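Local coordinates for trafficking protein particle complex subunit 3 (Naegleria fowleri, PDB 6AQ3) that probably serves as a core subunit of the TRAPP vesicle-tethering complex and holds a covalently attached palmitate inside its fold, at residues 95-98 / 102-105; 128-133 / 141-146; 150-155 / 160-165. One frame throughout, in Å; residues are numbered along the deposited sequence.

Interaction 1: 95-98 / 102-105; sequences VAFK and GINA. With PLM (palmitic acid), chain N.
A first torsion pulled well away from the staggered value (chi1 -95°) swings the Phe97 ring beside the side chain of Ile103, whose CG2 branch, anti to the backbone N, reaches the same rim. The two side chains run side by side, and Ile103 CG2 meets Phe97 CD2 at the edge of the ring, in its plane, at 3.7 Å. Ala105 CB adds an oblique contact to the same Phe97 CD2 at 3.9 Å. Phe121 of strand 116-121 also meets the Phe97 ring edge-to-face. Helix 85-101 ends with a glycine at the C' position: Gly102 takes up a left-handed conformation (phi 68°) and makes a weak hydrogen bond from its N to Lys98 O, 3.1 Å. Ile103 N then donates to Phe97 O at 3.1 Å from above the carbonyl plane, a bond six positions back along the chain, where a Schellman motif has five. Lys98 is bent at chi4 and crosses Asn104 at about a right angle; its CG lies 3.3 Å from Ile103 O, while NZ passes Asn104 CB and makes a weak hydrogen bond to Lys94 O. On the palmitate side of the helix, Ala96 CB packs against C7 of the acyl chain at 3.6 Å.

Interaction 2: 128-133 / 141-146; sequences DFVELP and LYYSNI. With EDO (1,2-ethanediol), chain H.
Short helix 134-138 is flanked by two loops, and this contact brings them together: residues 128-133, an extended arm leading into the helix, lie against residues 141-146, the loop that carries the chain from it to helix 146-157. In the arm Val130 and Leu132 both direct their side chains at this loop. Val130 sits over one face of the Tyr143 ring, where its CG1, anti to the backbone N (chi1 175°), makes a CH-pi contact 4.2 Å from the ring centroid and 22° off the normal, displaced toward the rim. The other branch, Val130 CG2, continues outward along the ring to the phenol, 3.8 Å from Tyr143 OH. Two residues further along the arm, Leu132 crosses Leu141 at about a right angle, with the two CD2 methyls of Leu132 and Leu141 3.9 Å apart. Leu132 CD2 also approaches Tyr143 CD1 obliquely at 4.3 Å, so Leu132 touches both Leu141 and Tyr143.

Behind this apolar seam, Asn145 N donates to Tyr142 O at 2.9 Å, closing a type I turn that places Tyr143 at its second position. Tyr143 O accepts a bond from Tyr35 OH, and Leu141 packs on Val49 and Ile52 of helix 49-75, which ties the loop to the helical layer. At the outer end of the arm, a 1,2-ethanediol molecule, probably from the crystallisation liquor, lies with its C1 3.5 Å from Val130 CG2; its O2 donates a weak bond to Asp128 O, and Arg66 of the second subunit also binds it. The whole is a loop-helix-loop connection whose two loops meet through Val130-Tyr143 and Leu132-Leu141 packing, with a type I beta turn leading into the following helix.

Interaction 3: 150-155 / 160-165; sequences VIRGAL and MRVECE. With PLM (palmitic acid), chain N.
Met160 opens the strand and joins it to the helix it has just left: its N donates to Leu155 O at 3.0 Å with an N-H...O angle of 153°, the donor standing above the carbonyl plane. Met160 CB rests by the same carbonyl, while the rest of its side chain runs out extended toward Phe85 and Thr88 of helix 85-101. A water links helix and strand. It donates to Met160 O at 2.7 Å and to Arg152 O at 3.0 Å, and accepts from Val162 N at 2.8 Å, so three backbone groups of helix and strand converge on one molecule.

Arg161 points off the helix and pairs in a salt bridge with Glu185 of strand 177-186. Val162 returns to the interface, with CG1 anti to the carbonyl carbon (chi1 -55°) and 3.8 Å from Leu155 CD1; the two side chains cross at about a right angle. Its second branch, Val162 CG2, is pressed against the helix backbone, 3.8 Å from Arg152 CA. The aliphatic part of Arg152 lies over Val162 O before bending at chi3 and sending its guanidinium group away to Glu57, with Tyr61 as a cation-pi partner. Glu163 again faces away and joins Arg182. Cys164 then turns its SG, anti to the backbone N, between the branches of Ile151, 3.8 Å from Ile151 CG2. Glu165 reaches Arg182 as well.

On the helix, Ala154 CB touches palmitate C6 at 3.5 Å, and Val150 and Leu155 also border the acyl chain. The short segments run at 168° to each other: a tight, nearly antiparallel helix-to-strand reversal in which alternate strand residues cover the helix, as in the mixed helix-and-antiparallel-sheet fold of TRAPP components, with the lipid against the helix.

How the interactions relate
Palmitate joins interactions 1 and 3. With centres about 17 Å apart and nearest atoms about 4 Å apart, they clasp the middle of the acyl chain from opposite sides through Ala96 and Ala154. Interaction 2 lies about 19 Å from interaction 1 and 21 Å from interaction 3, centre to centre, on the other side of the chain's centre from interaction 3. Its Tyr143 side chain stays about 9 Å from the lipid, and it lies apart from it except at the end of its second segment, where Ile146 CG2 comes within 3.8 Å of the terminal palmitate carbon CG. Ile146, Val150 and Ala154 of helix 146-157 all touch the acyl chain, consistent with the lipid tunnel known in this family.

Interaction 1: 95-98 / 102-105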
ATOM      1  N   VAL C  95      -2.933 -17.168  10.913  1.00 71.36           N
ATOM      2  CA  VAL C  95      -2.277 -17.389   9.621  1.00 68.54           C
ATOM      3  C   VAL C  95      -2.317 -16.134   8.747  1.00 65.13           C
ATOM      4  O   VAL C  95      -1.272 -15.610   8.360  1.00 68.81           O
ATOM      5  CB  VAL C  95      -2.873 -18.616   8.892  1.00 71.48           C
ATOM      6  CG1 VAL C  95      -2.168 -18.880   7.557  1.00 67.24           C
ATOM      7  CG2 VAL C  95      -2.757 -19.857   9.768  1.00 54.96           C
ATOM      8  N   ALA C  96      -3.515 -15.634   8.436  1.00 63.55           N
ATOM      9  CA  ALA C  96      -3.652 -14.487   7.537  1.00 60.54           C
ATOM     10  C   ALA C  96      -2.945 -13.249   8.081  1.00 67.85           C
ATOM     11  O   ALA C  96      -2.261 -12.531   7.338  1.00 65.61           O
ATOM     12  CB  ALA C  96      -5.130 -14.184   7.284  1.00 52.13           C
ATOM     13  N   PHE C  97      -3.151 -12.946   9.363  1.00 66.44           N
ATOM     14  CA  PHE C  97      -2.549 -11.749   9.933  1.00 62.00           C
ATOM     15  C   PHE C  97      -1.027 -11.802   9.850  1.00 66.91           C
ATOM     16  O   PHE C  97      -0.381 -10.790   9.549  1.00 65.22           O
ATOM     17  CB  PHE C  97      -3.036 -11.575  11.372  1.00 58.56           C
ATOM     18  CG  PHE C  97      -4.220 -10.657  11.489  1.00 57.71           C
ATOM     19  CD1 PHE C  97      -5.364 -10.887  10.733  1.00 59.69           C
ATOM     20  CD2 PHE C  97      -4.214  -9.593  12.373  1.00 50.93           C
ATOM     21  CE1 PHE C  97      -6.469 -10.038  10.825  1.00 54.92           C
ATOM     22  CE2 PHE C  97      -5.326  -8.754  12.489  1.00 51.41           C
ATOM     23  CZ  PHE C  97      -6.452  -8.981  11.711  1.00 48.15           C
ATOM     24  N   LYS C  98      -0.440 -12.984  10.053  1.00 72.05           N
ATOM     25  CA  LYS C  98       1.008 -13.106   9.924  1.00 73.87           C
ATOM     26  C   LYS C  98       1.438 -12.966   8.470  1.00 67.63           C
ATOM     27  O   LYS C  98       2.398 -12.253   8.166  1.00 70.74           O
ATOM     28  CB  LYS C  98       1.476 -14.448  10.487  1.00 76.43           C
ATOM     29  CG  LYS C  98       1.384 -14.563  12.005  1.00 86.18           C
ATOM     30  CD  LYS C  98       1.918 -15.921  12.482  1.00 89.64           C
ATOM     31  CE  LYS C  98       2.078 -15.993  14.000  1.00 90.26           C
ATOM     32  NZ  LYS C  98       0.790 -16.065  14.737  1.00 88.97           N
ATOM     33  N   GLY C 102       2.226  -9.356   9.136  1.00 59.72           N
ATOM     34  CA  GLY C 102       3.213  -9.713  10.128  1.00 59.69           C
ATOM     35  C   GLY C 102       2.717  -9.602  11.549  1.00 65.54           C
ATOM     36  O   GLY C 102       3.526  -9.544  12.475  1.00 73.46           O
ATOM     37  N   ILE C 103       1.407  -9.606  11.750  1.00 67.53           N
ATOM     38  CA  ILE C 103       0.799  -9.433  13.061  1.00 67.21           C
ATOM     39  C   ILE C 103       0.473 -10.808  13.623  1.00 71.07           C
ATOM     40  O   ILE C 103      -0.048 -11.678  12.909  1.00 70.62           O
ATOM     41  CB  ILE C 103      -0.489  -8.594  12.956  1.00 57.16           C
ATOM     42  CG1 ILE C 103      -0.186  -7.178  12.536  1.00 65.39           C
ATOM     43  CG2 ILE C 103      -1.184  -8.516  14.293  1.00 57.42           C
ATOM     44  CD1 ILE C 103      -1.435  -6.339  12.439  1.00 71.49           C
ATOM     45  N   ASN C 104       0.752 -11.002  14.907  1.00 72.29           N
ATOM     46  CA  ASN C 104       0.219 -12.126  15.664  1.00 78.81           C
ATOM     47  C   ASN C 104      -1.017 -11.645  16.409  1.00 69.09           C
ATOM     48  O   ASN C 104      -0.960 -10.649  17.138  1.00 66.04           O
ATOM     49  CB  ASN C 104       1.245 -12.705  16.641  1.00 96.02           C
ATOM     50  CG  ASN C 104       2.608 -12.053  16.517  1.00104.99           C
ATOM     51  OD1 ASN C 104       3.422 -12.435  15.673  1.00109.71           O
ATOM     52  ND2 ASN C 104       2.869 -11.069  17.371  1.00104.52           N
ATOM     53  N   ALA C 105      -2.127 -12.342  16.225  1.00 64.48           N
ATOM     54  CA  ALA C 105      -3.382 -11.960  16.852  1.00 57.33           C
ATOM     55  C   ALA C 105      -3.929 -13.095  17.715  1.00 57.12           C
ATOM     56  O   ALA C 105      -3.484 -14.250  17.648  1.00 56.33           O
ATOM     57  CB  ALA C 105      -4.410 -11.553  15.790  1.00 55.54           C
TER
HETATM   58  C1  PLM N 201     -11.838 -20.200   5.593  1.00 58.48           C
HETATM   59  O2  PLM N 201     -12.811 -19.871   6.331  1.00 65.25           O
HETATM   60  C2  PLM N 201     -10.462 -19.338   5.549  1.00 63.08           C
HETATM   61  C3  PLM N 201     -10.464 -17.923   6.164  1.00 70.22           C
HETATM   62  C4  PLM N 201     -10.255 -16.785   5.145  1.00 73.94           C
HETATM   63  C5  PLM N 201      -8.989 -15.916   5.369  1.00 73.53           C
HETATM   64  C6  PLM N 201      -9.142 -14.453   4.883  1.00 75.52           C
HETATM   65  C7  PLM N 201      -7.867 -13.581   4.999  1.00 74.48           C
HETATM   66  C8  PLM N 201      -8.080 -12.235   5.737  1.00 69.29           C
HETATM   67  C9  PLM N 201      -6.874 -11.271   5.625  1.00 69.48           C
HETATM   68  CA  PLM N 201      -6.752 -10.234   6.784  1.00 69.24           C
HETATM   69  CB  PLM N 201      -5.578  -9.236   6.624  1.00 64.03           C
HETATM   70  CC  PLM N 201      -5.994  -7.858   6.049  1.00 65.89           C
HETATM   71  CD  PLM N 201      -4.847  -7.108   5.339  1.00 67.31           C
HETATM   72  CE  PLM N 201      -5.018  -5.569   5.265  1.00 66.57           C
HETATM   73  CF  PLM N 201      -4.155  -4.916   4.158  1.00 64.39           C
HETATM   74  CG  PLM N 201      -3.946  -3.400   4.325  1.00 63.23           C

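Interaction 2: 128-133 / 141-146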
ATOM      1  N   ASP C 128       2.246   2.615  12.525  1.00 71.21           N
ATOM      2  CA  ASP C 128       3.570   3.138  12.869  1.00 78.51           C
ATOM      3  C   ASP C 128       3.714   4.628  12.572  1.00 71.06           C
ATOM      4  O   ASP C 128       3.421   5.094  11.468  1.00 65.59           O
ATOM      5  CB  ASP C 128       4.640   2.344  12.121  1.00 86.90           C
ATOM      6  CG  ASP C 128       4.849   0.960  12.709  1.00 91.93           C
ATOM      7  OD1 ASP C 128       4.127   0.609  13.670  1.00 89.76           O
ATOM      8  OD2 ASP C 128       5.707   0.215  12.192  1.00 93.92           O
ATOM      9  N   PHE C 129       4.170   5.374  13.577  1.00 67.28           N
ATOM     10  CA  PHE C 129       4.461   6.801  13.466  1.00 72.24           C
ATOM     11  C   PHE C 129       3.209   7.630  13.165  1.00 70.21           C
ATOM     12  O   PHE C 129       3.307   8.787  12.739  1.00 75.62           O
ATOM     13  CB  PHE C 129       5.538   7.047  12.403  1.00 81.68           C
ATOM     14  CG  PHE C 129       6.835   6.320  12.671  1.00 97.95           C
ATOM     15  CD1 PHE C 129       7.314   6.159  13.967  1.00101.81           C
ATOM     16  CD2 PHE C 129       7.562   5.772  11.623  1.00105.50           C
ATOM     17  CE1 PHE C 129       8.500   5.480  14.214  1.00106.76           C
ATOM     18  CE2 PHE C 129       8.758   5.094  11.862  1.00112.57           C
ATOM     19  CZ  PHE C 129       9.225   4.947  13.161  1.00111.48           C
ATOM     20  N   VAL C 130       2.025   7.068  13.393  1.00 58.69           N
ATOM     21  CA  VAL C 130       0.761   7.750  13.140  1.00 47.64           C
ATOM     22  C   VAL C 130       0.278   8.341  14.454  1.00 53.41           C
ATOM     23  O   VAL C 130       0.359   7.700  15.509  1.00 56.96           O
ATOM     24  CB  VAL C 130      -0.294   6.789  12.552  1.00 50.80           C
ATOM     25  CG1 VAL C 130      -1.650   7.484  12.411  1.00 47.82           C
ATOM     26  CG2 VAL C 130       0.165   6.235  11.222  1.00 54.80           C
ATOM     27  N   GLU C 131      -0.156   9.589  14.404  1.00 58.68           N
ATOM     28  CA  GLU C 131      -0.702  10.261  15.566  1.00 52.58           C
ATOM     29  C   GLU C 131      -1.940  10.996  15.096  1.00 59.11           C
ATOM     30  O   GLU C 131      -1.836  11.890  14.250  1.00 73.21           O
ATOM     31  CB  GLU C 131       0.311  11.234  16.170  1.00 57.17           C
ATOM     32  N   LEU C 132      -3.096  10.631  15.644  1.00 50.63           N
ATOM     33  CA  LEU C 132      -4.279  11.336  15.185  1.00 48.76           C
ATOM     34  C   LEU C 132      -4.479  12.627  15.973  1.00 50.59           C
ATOM     35  O   LEU C 132      -4.389  12.620  17.204  1.00 55.13           O
ATOM     36  CB  LEU C 132      -5.512  10.467  15.358  1.00 48.54           C
ATOM     37  CG  LEU C 132      -5.445   9.070  14.787  1.00 46.80           C
ATOM     38  CD1 LEU C 132      -6.802   8.417  15.088  1.00 43.17           C
ATOM     39  CD2 LEU C 132      -5.124   9.155  13.290  1.00 42.43           C
ATOM     40  N   PRO C 133      -4.820  13.722  15.300  1.00 48.89           N
ATOM     41  CA  PRO C 133      -5.174  14.951  16.021  1.00 53.50           C
ATOM     42  C   PRO C 133      -6.387  14.722  16.913  1.00 61.53           C
ATOM     43  O   PRO C 133      -7.208  13.833  16.673  1.00 56.03           O
ATOM     44  CB  PRO C 133      -5.487  15.953  14.902  1.00 47.22           C
ATOM     45  CG  PRO C 133      -4.847  15.408  13.684  1.00 49.80           C
ATOM     46  CD  PRO C 133      -4.939  13.889  13.848  1.00 56.52           C
ATOM     47  N   LEU C 141     -12.186   7.925  14.178  1.00 46.87           N
ATOM     48  CA  LEU C 141     -11.657   7.310  12.968  1.00 40.90           C
ATOM     49  C   LEU C 141     -11.099   5.936  13.301  1.00 46.62           C
ATOM     50  O   LEU C 141     -10.399   5.757  14.306  1.00 47.52           O
ATOM     51  CB  LEU C 141     -10.535   8.177  12.389  1.00 41.09           C
ATOM     52  CG  LEU C 141      -9.649   7.567  11.310  1.00 41.59           C
ATOM     53  CD1 LEU C 141     -10.409   7.527   9.997  1.00 41.28           C
ATOM     54  CD2 LEU C 141      -8.337   8.369  11.193  1.00 47.27           C
ATOM     55  N   TYR C 142     -11.409   4.956  12.464  1.00 45.39           N
ATOM     56  CA  TYR C 142     -10.763   3.651  12.575  1.00 45.71           C
ATOM     57  C   TYR C 142      -9.741   3.567  11.446  1.00 44.66           C
ATOM     58  O   TYR C 142     -10.019   3.066  10.346  1.00 44.91           O
ATOM     59  CB  TYR C 142     -11.782   2.521  12.548  1.00 46.44           C
ATOM     60  CG  TYR C 142     -12.506   2.370  13.863  1.00 48.27           C
ATOM     61  CD1 TYR C 142     -11.795   2.119  15.042  1.00 48.03           C
ATOM     62  CD2 TYR C 142     -13.906   2.442  13.931  1.00 47.93           C
ATOM     63  CE1 TYR C 142     -12.456   1.963  16.268  1.00 47.93           C
ATOM     64  CE2 TYR C 142     -14.584   2.289  15.157  1.00 44.63           C
ATOM     65  CZ  TYR C 142     -13.844   2.051  16.317  1.00 49.23           C
ATOM     66  OH  TYR C 142     -14.475   1.899  17.527  1.00 45.98           O
ATOM     67  N   TYR C 143      -8.533   4.035  11.767  1.00 40.16           N
ATOM     68  CA  TYR C 143      -7.460   4.202  10.794  1.00 39.88           C
ATOM     69  C   TYR C 143      -7.256   2.965   9.923  1.00 39.50           C
ATOM     70  O   TYR C 143      -7.014   3.088   8.718  1.00 34.92           O
ATOM     71  CB  TYR C 143      -6.170   4.541  11.538  1.00 42.55           C
ATOM     72  CG  TYR C 143      -5.025   4.910  10.626  1.00 41.43           C
ATOM     73  CD1 TYR C 143      -4.862   6.213  10.164  1.00 44.40           C
ATOM     74  CD2 TYR C 143      -4.126   3.945  10.208  1.00 39.36           C
ATOM     75  CE1 TYR C 143      -3.796   6.553   9.317  1.00 44.24           C
ATOM     76  CE2 TYR C 143      -3.094   4.261   9.380  1.00 46.12           C
ATOM     77  CZ  TYR C 143      -2.929   5.560   8.932  1.00 45.29           C
ATOM     78  OH  TYR C 143      -1.889   5.830   8.091  1.00 50.60           O
ATOM     79  N   SER C 144      -7.349   1.767  10.511  1.00 40.06           N
ATOM     80  CA  SER C 144      -7.101   0.506   9.817  1.00 38.06           C
ATOM     81  C   SER C 144      -8.372  -0.212   9.373  1.00 40.65           C
ATOM     82  O   SER C 144      -8.342  -1.435   9.193  1.00 41.61           O
ATOM     83  CB  SER C 144      -6.304  -0.438  10.706  1.00 37.37           C
ATOM     84  OG  SER C 144      -5.044   0.096  10.985  1.00 49.96           O
ATOM     85  N   ASN C 145      -9.462   0.522   9.122  1.00 35.08           N
ATOM     86  CA  ASN C 145     -10.744  -0.124   8.858  1.00 37.44           C
ATOM     87  C   ASN C 145     -10.716  -0.990   7.608  1.00 49.86           C
ATOM     88  O   ASN C 145     -11.542  -1.911   7.485  1.00 47.34           O
ATOM     89  CB  ASN C 145     -11.853   0.912   8.727  1.00 38.44           C
ATOM     90  CG  ASN C 145     -13.153   0.443   9.367  1.00 43.33           C
ATOM     91  OD1 ASN C 145     -13.126  -0.343  10.312  1.00 43.42           O
ATOM     92  ND2 ASN C 145     -14.290   0.950   8.881  1.00 46.62           N
ATOM     93  N   ILE C 146      -9.759  -0.749   6.705  1.00 42.82           N
ATOM     94  CA  ILE C 146      -9.602  -1.591   5.525  1.00 42.83           C
ATOM     95  C   ILE C 146      -9.501  -3.070   5.907  1.00 47.72           C
ATOM     96  O   ILE C 146      -9.864  -3.945   5.113  1.00 48.90           O
ATOM     97  CB  ILE C 146      -8.383  -1.123   4.715  1.00 41.69           C
ATOM     98  CG1 ILE C 146      -8.425  -1.707   3.308  1.00 49.76           C
ATOM     99  CG2 ILE C 146      -7.094  -1.561   5.402  1.00 38.54           C
ATOM    100  CD1 ILE C 146      -7.547  -0.952   2.333  1.00 57.03           C
TER
HETATM  101  C1  EDO H 202       2.574   6.338   8.624  1.00 79.21           C
HETATM  102  O1  EDO H 202       2.445   6.951   7.338  1.00 82.34           O
HETATM  103  C2  EDO H 202       2.787   4.837   8.465  1.00 81.68           C
HETATM  104  O2  EDO H 202       4.187   4.539   8.566  1.00 85.52           O

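Interaction 3: 150-155 / 160-165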
ATOM      1  N   VAL C 150     -11.534  -6.464   4.226  1.00 46.91           N
ATOM      2  CA  VAL C 150     -10.830  -7.636   3.709  1.00 51.00           C
ATOM      3  C   VAL C 150     -11.423  -8.914   4.289  1.00 47.87           C
ATOM      4  O   VAL C 150     -11.624  -9.903   3.574  1.00 46.60           O
ATOM      5  CB  VAL C 150      -9.321  -7.508   3.992  1.00 44.87           C
ATOM      6  CG1 VAL C 150      -8.562  -8.756   3.523  1.00 47.20           C
ATOM      7  CG2 VAL C 150      -8.786  -6.295   3.244  1.00 46.01           C
ATOM      8  N   ILE C 151     -11.727  -8.895   5.591  1.00 49.02           N
ATOM      9  CA  ILE C 151     -12.309 -10.046   6.275  1.00 43.64           C
ATOM     10  C   ILE C 151     -13.686 -10.357   5.712  1.00 50.53           C
ATOM     11  O   ILE C 151     -13.997 -11.514   5.393  1.00 51.82           O
ATOM     12  CB  ILE C 151     -12.348  -9.783   7.792  1.00 47.98           C
ATOM     13  CG1 ILE C 151     -10.914  -9.829   8.357  1.00 47.02           C
ATOM     14  CG2 ILE C 151     -13.345 -10.722   8.512  1.00 39.23           C
ATOM     15  CD1 ILE C 151     -10.798  -9.447   9.812  1.00 41.31           C
ATOM     16  N   ARG C 152     -14.520  -9.325   5.563  1.00 52.69           N
ATOM     17  CA  ARG C 152     -15.876  -9.526   5.058  1.00 57.55           C
ATOM     18  C   ARG C 152     -15.871 -10.037   3.620  1.00 60.43           C
ATOM     19  O   ARG C 152     -16.633 -10.949   3.275  1.00 62.73           O
ATOM     20  CB  ARG C 152     -16.677  -8.226   5.149  1.00 42.02           C
ATOM     21  CG  ARG C 152     -18.086  -8.332   4.523  1.00 46.45           C
ATOM     22  CD  ARG C 152     -18.911  -7.098   4.862  1.00 50.18           C
ATOM     23  NE  ARG C 152     -18.459  -5.908   4.145  1.00 47.45           N
ATOM     24  CZ  ARG C 152     -19.014  -5.465   3.020  1.00 51.59           C
ATOM     25  NH1 ARG C 152     -20.035  -6.109   2.492  1.00 48.66           N
ATOM     26  NH2 ARG C 152     -18.561  -4.376   2.420  1.00 54.73           N
ATOM     27  N   GLY C 153     -15.038  -9.448   2.763  1.00 57.04           N
ATOM     28  CA  GLY C 153     -15.013  -9.877   1.380  1.00 40.38           C
ATOM     29  C   GLY C 153     -14.429 -11.270   1.237  1.00 60.00           C
ATOM     30  O   GLY C 153     -14.928 -12.090   0.460  1.00 59.30           O
ATOM     31  N   ALA C 154     -13.382 -11.573   2.003  1.00 52.99           N
ATOM     32  CA  ALA C 154     -12.809 -12.906   1.906  1.00 55.30           C
ATOM     33  C   ALA C 154     -13.819 -13.969   2.334  1.00 55.04           C
ATOM     34  O   ALA C 154     -14.019 -14.967   1.633  1.00 53.11           O
ATOM     35  CB  ALA C 154     -11.539 -12.997   2.752  1.00 43.50           C
ATOM     36  N   LEU C 155     -14.493 -13.754   3.469  1.00 50.20           N
ATOM     37  CA  LEU C 155     -15.377 -14.796   3.983  1.00 51.99           C
ATOM     38  C   LEU C 155     -16.592 -14.985   3.090  1.00 55.66           C
ATOM     39  O   LEU C 155     -17.115 -16.106   2.997  1.00 61.42           O
ATOM     40  CB  LEU C 155     -15.806 -14.478   5.415  1.00 53.62           C
ATOM     41  CG  LEU C 155     -14.667 -14.555   6.446  1.00 53.08           C
ATOM     42  CD1 LEU C 155     -15.174 -14.316   7.869  1.00 55.37           C
ATOM     43  CD2 LEU C 155     -13.966 -15.886   6.359  1.00 51.20           C
ATOM     44  N   MET C 160     -19.913 -17.155   3.474  1.00 70.18           N
ATOM     45  CA  MET C 160     -20.334 -16.652   4.771  1.00 69.08           C
ATOM     46  C   MET C 160     -20.566 -15.158   4.652  1.00 65.00           C
ATOM     47  O   MET C 160     -19.675 -14.424   4.215  1.00 63.37           O
ATOM     48  CB  MET C 160     -19.298 -16.938   5.851  1.00 62.05           C
ATOM     49  CG  MET C 160     -18.970 -18.380   6.011  1.00 64.79           C
ATOM     50  SD  MET C 160     -17.778 -18.508   7.335  1.00 68.86           S
ATOM     51  CE  MET C 160     -17.112 -20.151   7.048  1.00 79.33           C
ATOM     52  N   ARG C 161     -21.772 -14.718   4.975  1.00 65.40           N
ATOM     53  CA  ARG C 161     -22.051 -13.299   5.087  1.00 62.77           C
ATOM     54  C   ARG C 161     -21.789 -12.890   6.525  1.00 62.16           C
ATOM     55  O   ARG C 161     -22.461 -13.374   7.445  1.00 64.08           O
ATOM     56  CB  ARG C 161     -23.486 -12.961   4.684  1.00 68.92           C
ATOM     57  CG  ARG C 161     -23.775 -11.441   4.652  1.00 65.21           C
ATOM     58  CD  ARG C 161     -24.977 -11.128   3.783  1.00 76.16           C
ATOM     59  NE  ARG C 161     -26.197 -11.682   4.380  1.00 82.97           N
ATOM     60  CZ  ARG C 161     -26.885 -11.136   5.380  1.00 87.08           C
ATOM     61  NH1 ARG C 161     -26.478  -9.999   5.932  1.00 84.27           N
ATOM     62  NH2 ARG C 161     -27.980 -11.742   5.841  1.00 88.82           N
ATOM     63  N   VAL C 162     -20.801 -12.022   6.727  1.00 60.93           N
ATOM     64  CA  VAL C 162     -20.422 -11.618   8.072  1.00 55.11           C
ATOM     65  C   VAL C 162     -20.476 -10.102   8.173  1.00 55.96           C
ATOM     66  O   VAL C 162     -20.432  -9.383   7.173  1.00 56.61           O
ATOM     67  CB  VAL C 162     -19.013 -12.127   8.466  1.00 55.93           C
ATOM     68  CG1 VAL C 162     -18.909 -13.646   8.301  1.00 44.62           C
ATOM     69  CG2 VAL C 162     -17.923 -11.388   7.654  1.00 47.03           C
ATOM     70  N   GLU C 163     -20.587  -9.627   9.410  1.00 54.85           N
ATOM     71  CA  GLU C 163     -20.368  -8.232   9.754  1.00 55.30           C
ATOM     72  C   GLU C 163     -19.096  -8.163  10.597  1.00 54.04           C
ATOM     73  O   GLU C 163     -18.885  -8.988  11.496  1.00 62.80           O
ATOM     74  CB  GLU C 163     -21.571  -7.659  10.507  1.00 66.89           C
ATOM     75  CG  GLU C 163     -22.738  -7.289   9.589  1.00 73.41           C
ATOM     76  CD  GLU C 163     -23.996  -6.887  10.349  1.00 78.21           C
ATOM     77  OE1 GLU C 163     -25.093  -6.956   9.767  1.00 80.22           O
ATOM     78  OE2 GLU C 163     -23.904  -6.556  11.542  1.00 83.52           O
ATOM     79  N   CYS C 164     -18.230  -7.211  10.284  1.00 50.17           N
ATOM     80  CA  CYS C 164     -16.907  -7.128  10.894  1.00 48.08           C
ATOM     81  C   CYS C 164     -16.566  -5.663  11.140  1.00 47.98           C
ATOM     82  O   CYS C 164     -16.464  -4.884  10.182  1.00 43.11           O
ATOM     83  CB  CYS C 164     -15.862  -7.788   9.993  1.00 52.74           C
ATOM     84  SG  CYS C 164     -14.212  -7.735  10.675  1.00 58.39           S
ATOM     85  N   GLU C 165     -16.400  -5.286  12.413  1.00 46.13           N
ATOM     86  CA  GLU C 165     -16.168  -3.893  12.775  1.00 52.21           C
ATOM     87  C   GLU C 165     -15.107  -3.771  13.861  1.00 58.04           C
ATOM     88  O   GLU C 165     -14.901  -4.681  14.672  1.00 52.94           O
ATOM     89  CB  GLU C 165     -17.447  -3.193  13.252  1.00 56.28           C
ATOM     90  CG  GLU C 165     -18.103  -3.854  14.467  1.00 73.88           C
ATOM     91  CD  GLU C 165     -19.099  -4.955  14.090  1.00 89.28           C
ATOM     92  OE1 GLU C 165     -19.478  -5.032  12.898  1.00 89.02           O
ATOM     93  OE2 GLU C 165     -19.516  -5.738  14.983  1.00 95.73           O
TER
HETATM   94  C1  PLM N 201     -11.838 -20.200   5.593  1.00 58.48           C
HETATM   95  O2  PLM N 201     -12.811 -19.871   6.331  1.00 65.25           O
HETATM   96  C2  PLM N 201     -10.462 -19.338   5.549  1.00 63.08           C
HETATM   97  C3  PLM N 201     -10.464 -17.923   6.164  1.00 70.22           C
HETATM   98  C4  PLM N 201     -10.255 -16.785   5.145  1.00 73.94           C
HETATM   99  C5  PLM N 201      -8.989 -15.916   5.369  1.00 73.53           C
HETATM  100  C6  PLM N 201      -9.142 -14.453   4.883  1.00 75.52           C
HETATM  101  C7  PLM N 201      -7.867 -13.581   4.999  1.00 74.48           C
HETATM  102  C8  PLM N 201      -8.080 -12.235   5.737  1.00 69.29           C
HETATM  103  C9  PLM N 201      -6.874 -11.271   5.625  1.00 69.48           C
HETATM  104  CA  PLM N 201      -6.752 -10.234   6.784  1.00 69.24           C
HETATM  105  CB  PLM N 201      -5.578  -9.236   6.624  1.00 64.03           C
HETATM  106  CC  PLM N 201      -5.994  -7.858   6.049  1.00 65.89           C
HETATM  107  CD  PLM N 201      -4.847  -7.108   5.339  1.00 67.31           C
HETATM  108  CE  PLM N 201      -5.018  -5.569   5.265  1.00 66.57           C
HETATM  109  CF  PLM N 201      -4.155  -4.916   4.158  1.00 64.39           C
HETATM  110  CG  PLM N 201      -3.946  -3.400   4.325  1.00 63.23           C
HETATM  111  O   HOH W   1     -19.271 -11.779   4.338  1.00 63.56           O